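Local coordinates for 11S globulin (Wrightia tinctoria, PDB 5WXU), which probably serves as a hexameric seed storage protein of the 11S globulin family and binds the plant hormone auxin, at residues E243-K246 against K247-S250; Q227-P231 against Q232-R236. All coordinates share one frame; numbering follows the deposited sequence.

Contact 1. Residues E243-K246 against K247-S250; sequences EIIK and KLQS
Residues Lys-247, Leu-248 and Gln-249 donate their amides in turn to the carbonyls of Glu-243, Ile-244 and Ile-245, the i to i+4 bonds of an alpha-helix. The bond from Lys-247 N to Glu-243 O is the longest of the three at 3.3 Å. On the buried flank Ile-244 and Leu-248 run side by side in the same direction, CG2 of Ile-244 touching CD1 of Leu-248 at 4.1 Å. Ile-245 CD1 reaches Leu-248 CD2 at 4.3 Å, and Phe-438 of the second subunit packs on Leu-248. On the outer flank the extended Lys-246 chain runs back to Glu-243, where Lys-246 NZ and Glu-243 OE2 form a long salt bridge of 3.9 Å. Gln-249 has CG beside its backbone N (chi1 -56°), which lays Gln-249 CG 3.3 Å from Ile-245 O. Farther out, Gln-249 OE1 lies 3.9 Å from Lys-246 CG, NE2 bonds to Phe-226 O, and the side chain also packs on Pro-231 of the preceding helix. With an alanine here, Phe-226 O would probably lose its amide donor and a gap would open beside Ile-245 and Pro-231. Ser-250 leaves the helix with positive phi (67°), and its turn back into the last helical residues is a Schellman motif, the classic C-terminal helix cap.

Contact 2. Residues Q227-P231 against Q232-R236; sequences QPLDP and QFLGR
Asp-230 and Gln-232 meet at the start of helix 231-238, where the carboxylate caps the open N-terminal end and Asp-230 OD1 accepts the Gln-232 backbone N at 2.8 Å. The amide comes from above the carboxylate, 47° out of its plane. CG of Asp-230 is anti to its own backbone N (chi1 176°), a setting that carries OD1 forward to this amide and also within 3.5 Å of Gln-232 CB. The Gln-232 chain kinks at chi2 and its amide turns off from the cap, its plane steeply inclined to the carboxylate. Phe-233 crosses the aspartate side chain at about a right angle: Asp-230 CB and Phe-233 CB lie 3.8 Å apart, and the ring plane makes 60° with the carboxylate. Asp-230 is thus the N-cap residue, with Pro-231 following as the first helical residue; the amide at this first position has no preceding helical carbonyl to donate to, so proline's missing N-H costs no helical bond. The Asp-230 carbonyl O accepts a nearly linear bond from Leu-234 N at 3.0 Å and a weak one from Phe-233 N; Pro-231 O takes Gly-235 N at 2.8 Å. Nearby, Leu-229 and Leu-234 slant across each other, CD1 of Leu-229 meeting CD2 of Leu-234 at 4.1 Å. The second subunit packs against this turn: its Arg-364 forms a salt bridge with Asp-230 OD2 and a cation-pi contact with the Phe-233 ring, while its Leu-395 packs on Leu-229.

In the fold
From the N terminus, the chain leaves strand 221-224, passes through the loop of contact 2 and enters helix 231-238, then passes through a short connection into helix 242-248; contact 1 spans nearly the whole of that helix and its C-terminal cap. The two are in series, neither nested nor crossed: contact 2 closes the loop-to-helix entry before contact 1 opens, and their centres lie about 9 Å apart. Ile-245 leans its CG1 on Gly-235 CA and Pro-231 O, packing one helix on the other, while Gln-249 O probably bonds to Gln-227 NE2, tying the end of the second helix back to the loop before the first. Both contacts also touch the second subunit, so this helical pair forms part of the interface between copies.

Contact 1. Residues E243-K246 against K247-S250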
loop_
_atom_site.group_PDB
_atom_site.type_symbol
_atom_site.label_atom_id
_atom_site.label_comp_id
_atom_site.label_asym_id
_atom_site.label_seq_id
_atom_site.Cartn_x
_atom_site.Cartn_y
_atom_site.Cartn_z
ATOM N N GLU B 243 35.082 18.479 31.037
ATOM C CA GLU B 243 35.513 17.331 31.799
ATOM C C GLU B 243 34.467 16.225 31.923
ATOM O O GLU B 243 34.841 15.078 31.898
ATOM C CB GLU B 243 36.061 17.762 33.185
ATOM C CG GLU B 243 37.423 18.507 33.100
ATOM C CD GLU B 243 38.632 17.653 32.627
ATOM O OE1 GLU B 243 38.837 16.497 33.097
ATOM O OE2 GLU B 243 39.426 18.165 31.791
ATOM N N ILE B 244 33.178 16.577 32.055
ATOM C CA ILE B 244 32.077 15.623 31.846
ATOM C C ILE B 244 32.220 14.952 30.467
ATOM O O ILE B 244 32.071 13.727 30.335
ATOM C CB ILE B 244 30.698 16.288 31.992
ATOM C CG1 ILE B 244 30.419 16.601 33.457
ATOM C CG2 ILE B 244 29.629 15.399 31.421
ATOM C CD1 ILE B 244 29.067 17.199 33.747
ATOM N N ILE B 245 32.539 15.743 29.433
ATOM C CA ILE B 245 32.646 15.161 28.092
ATOM C C ILE B 245 33.825 14.230 28.039
ATOM O O ILE B 245 33.823 13.264 27.330
ATOM C CB ILE B 245 32.758 16.232 26.940
ATOM C CG1 ILE B 245 31.556 17.173 26.973
ATOM C CG2 ILE B 245 32.855 15.547 25.560
ATOM C CD1 ILE B 245 30.208 16.544 26.783
ATOM N N LYS B 246 34.881 14.526 28.753
ATOM C CA LYS B 246 36.011 13.579 28.777
ATOM C C LYS B 246 35.714 12.213 29.379
ATOM O O LYS B 246 36.244 11.209 28.882
ATOM C CB LYS B 246 37.237 14.219 29.447
ATOM C CG LYS B 246 37.951 15.141 28.456
ATOM C CD LYS B 246 39.142 15.833 29.099
ATOM C CE LYS B 246 39.924 16.625 28.049
ATOM N NZ LYS B 246 41.253 17.128 28.517
ATOM N N LYS B 247 34.799 12.197 30.335
ATOM C CA LYS B 247 34.211 10.962 30.862
ATOM C C LYS B 247 33.343 10.237 29.792
ATOM O O LYS B 247 33.387 8.984 29.728
ATOM C CB LYS B 247 33.410 11.233 32.121
ATOM C CG LYS B 247 34.285 11.734 33.295
ATOM C CD LYS B 247 33.481 12.128 34.544
ATOM C CE LYS B 247 34.465 12.632 35.621
ATOM N NZ LYS B 247 33.791 13.407 36.699
ATOM N N LEU B 248 32.580 11.002 28.964
ATOM C CA LEU B 248 31.882 10.359 27.812
ATOM C C LEU B 248 32.843 9.677 26.868
ATOM O O LEU B 248 32.569 8.573 26.320
ATOM C CB LEU B 248 31.017 11.330 27.028
ATOM C CG LEU B 248 29.609 11.568 27.552
ATOM C CD1 LEU B 248 29.601 12.217 28.880
ATOM C CD2 LEU B 248 28.816 12.464 26.577
ATOM N N GLN B 249 33.996 10.313 26.682
ATOM C CA GLN B 249 35.070 9.795 25.813
ATOM C C GLN B 249 35.851 8.678 26.453
ATOM O O GLN B 249 36.646 8.041 25.789
ATOM C CB GLN B 249 36.027 10.925 25.345
ATOM C CG GLN B 249 35.295 12.049 24.626
ATOM C CD GLN B 249 36.239 13.135 24.149
ATOM O OE1 GLN B 249 37.043 13.648 24.916
ATOM N NE2 GLN B 249 36.163 13.462 22.857
ATOM N N SER B 250 35.594 8.449 27.733
ATOM C CA SER B 250 36.079 7.271 28.440
ATOM C C SER B 250 37.562 7.319 28.551
ATOM O O SER B 250 38.192 6.305 28.510
ATOM C CB SER B 250 35.677 5.960 27.741
ATOM O OG SER B 250 35.771 4.820 28.623
#

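Contact 2. Residues Q227-P231 against Q232-R236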
loop_
_atom_site.group_PDB
_atom_site.type_symbol
_atom_site.label_atom_id
_atom_site.label_comp_id
_atom_site.label_asym_id
_atom_site.label_seq_id
_atom_site.Cartn_x
_atom_site.Cartn_y
_atom_site.Cartn_z
ATOM N N GLN B 227 34.658 9.806 21.140
ATOM C CA GLN B 227 36.105 9.947 21.012
ATOM C C GLN B 227 36.599 10.832 19.878
ATOM O O GLN B 227 37.520 11.598 20.099
ATOM C CB GLN B 227 36.793 8.557 20.976
ATOM C CG GLN B 227 36.728 7.940 22.363
ATOM C CD GLN B 227 37.379 6.572 22.487
ATOM O OE1 GLN B 227 37.905 6.036 21.529
ATOM N NE2 GLN B 227 37.456 6.064 23.734
ATOM N N PRO B 228 36.038 10.710 18.651
ATOM C CA PRO B 228 36.578 11.554 17.535
ATOM C C PRO B 228 36.103 12.968 17.497
ATOM O O PRO B 228 36.192 13.600 16.461
ATOM C CB PRO B 228 36.141 10.786 16.284
ATOM C CG PRO B 228 34.959 9.972 16.705
ATOM C CD PRO B 228 35.244 9.567 18.132
ATOM N N LEU B 229 35.592 13.507 18.599
ATOM C CA LEU B 229 35.030 14.838 18.680
ATOM C C LEU B 229 35.881 15.693 19.649
ATOM O O LEU B 229 36.541 15.176 20.622
ATOM C CB LEU B 229 33.603 14.754 19.188
ATOM C CG LEU B 229 32.641 13.897 18.319
ATOM C CD1 LEU B 229 31.240 13.818 18.880
ATOM C CD2 LEU B 229 32.593 14.465 16.903
ATOM N N ASP B 230 35.836 17.008 19.439
ATOM C CA ASP B 230 36.474 17.976 20.345
ATOM C C ASP B 230 35.627 18.080 21.573
ATOM O O ASP B 230 34.467 18.449 21.503
ATOM C CB ASP B 230 36.556 19.335 19.640
ATOM C CG ASP B 230 37.118 20.450 20.494
ATOM O OD1 ASP B 230 37.336 20.301 21.726
ATOM O OD2 ASP B 230 37.424 21.482 19.879
ATOM N N PRO B 231 36.194 17.747 22.761
ATOM C CA PRO B 231 35.366 17.819 23.955
ATOM C C PRO B 231 34.853 19.172 24.305
ATOM O O PRO B 231 33.772 19.253 24.922
ATOM C CB PRO B 231 36.270 17.249 25.068
ATOM C CG PRO B 231 37.642 17.495 24.581
ATOM C CD PRO B 231 37.605 17.379 23.067
ATOM N N GLN B 232 35.518 20.251 23.902
ATOM C CA GLN B 232 35.041 21.593 24.211
ATOM C C GLN B 232 33.841 21.943 23.355
ATOM O O GLN B 232 32.957 22.579 23.811
ATOM C CB GLN B 232 36.123 22.669 23.982
ATOM C CG GLN B 232 37.227 22.673 25.036
ATOM C CD GLN B 232 36.904 23.508 26.275
ATOM O OE1 GLN B 232 35.866 24.208 26.340
ATOM N NE2 GLN B 232 37.793 23.426 27.288
ATOM N N PHE B 233 33.870 21.468 22.122
ATOM C CA PHE B 233 32.822 21.744 21.111
ATOM C C PHE B 233 31.587 20.962 21.491
ATOM O O PHE B 233 30.507 21.531 21.708
ATOM C CB PHE B 233 33.388 21.362 19.747
ATOM C CG PHE B 233 32.554 21.813 18.544
ATOM C CD1 PHE B 233 31.669 22.851 18.598
ATOM C CD2 PHE B 233 32.712 21.138 17.333
ATOM C CE1 PHE B 233 30.954 23.221 17.456
ATOM C CE2 PHE B 233 31.986 21.491 16.209
ATOM C CZ PHE B 233 31.134 22.557 16.273
ATOM N N LEU B 234 31.781 19.668 21.739
ATOM C CA LEU B 234 30.700 18.868 22.256
ATOM C C LEU B 234 30.150 19.347 23.619
ATOM O O LEU B 234 28.912 19.362 23.865
ATOM C CB LEU B 234 31.092 17.399 22.275
ATOM C CG LEU B 234 29.980 16.461 22.752
ATOM C CD1 LEU B 234 28.719 16.497 21.901
ATOM C CD2 LEU B 234 30.567 15.054 22.694
ATOM N N GLY B 235 31.058 19.786 24.515
ATOM C CA GLY B 235 30.635 20.393 25.756
ATOM C C GLY B 235 29.764 21.613 25.587
ATOM O O GLY B 235 28.753 21.716 26.210
ATOM N N ARG B 236 30.106 22.508 24.660
ATOM C CA ARG B 236 29.301 23.710 24.469
ATOM C C ARG B 236 27.929 23.368 23.912
ATOM O O ARG B 236 26.912 23.936 24.310
ATOM C CB ARG B 236 30.039 24.756 23.613
ATOM C CG ARG B 236 30.969 25.595 24.518
ATOM C CD ARG B 236 32.199 26.228 23.833
ATOM N NE ARG B 236 31.899 26.790 22.503
ATOM C CZ ARG B 236 32.458 26.422 21.331
ATOM N NH1 ARG B 236 33.409 25.478 21.244
ATOM N NH2 ARG B 236 32.068 27.030 20.217
#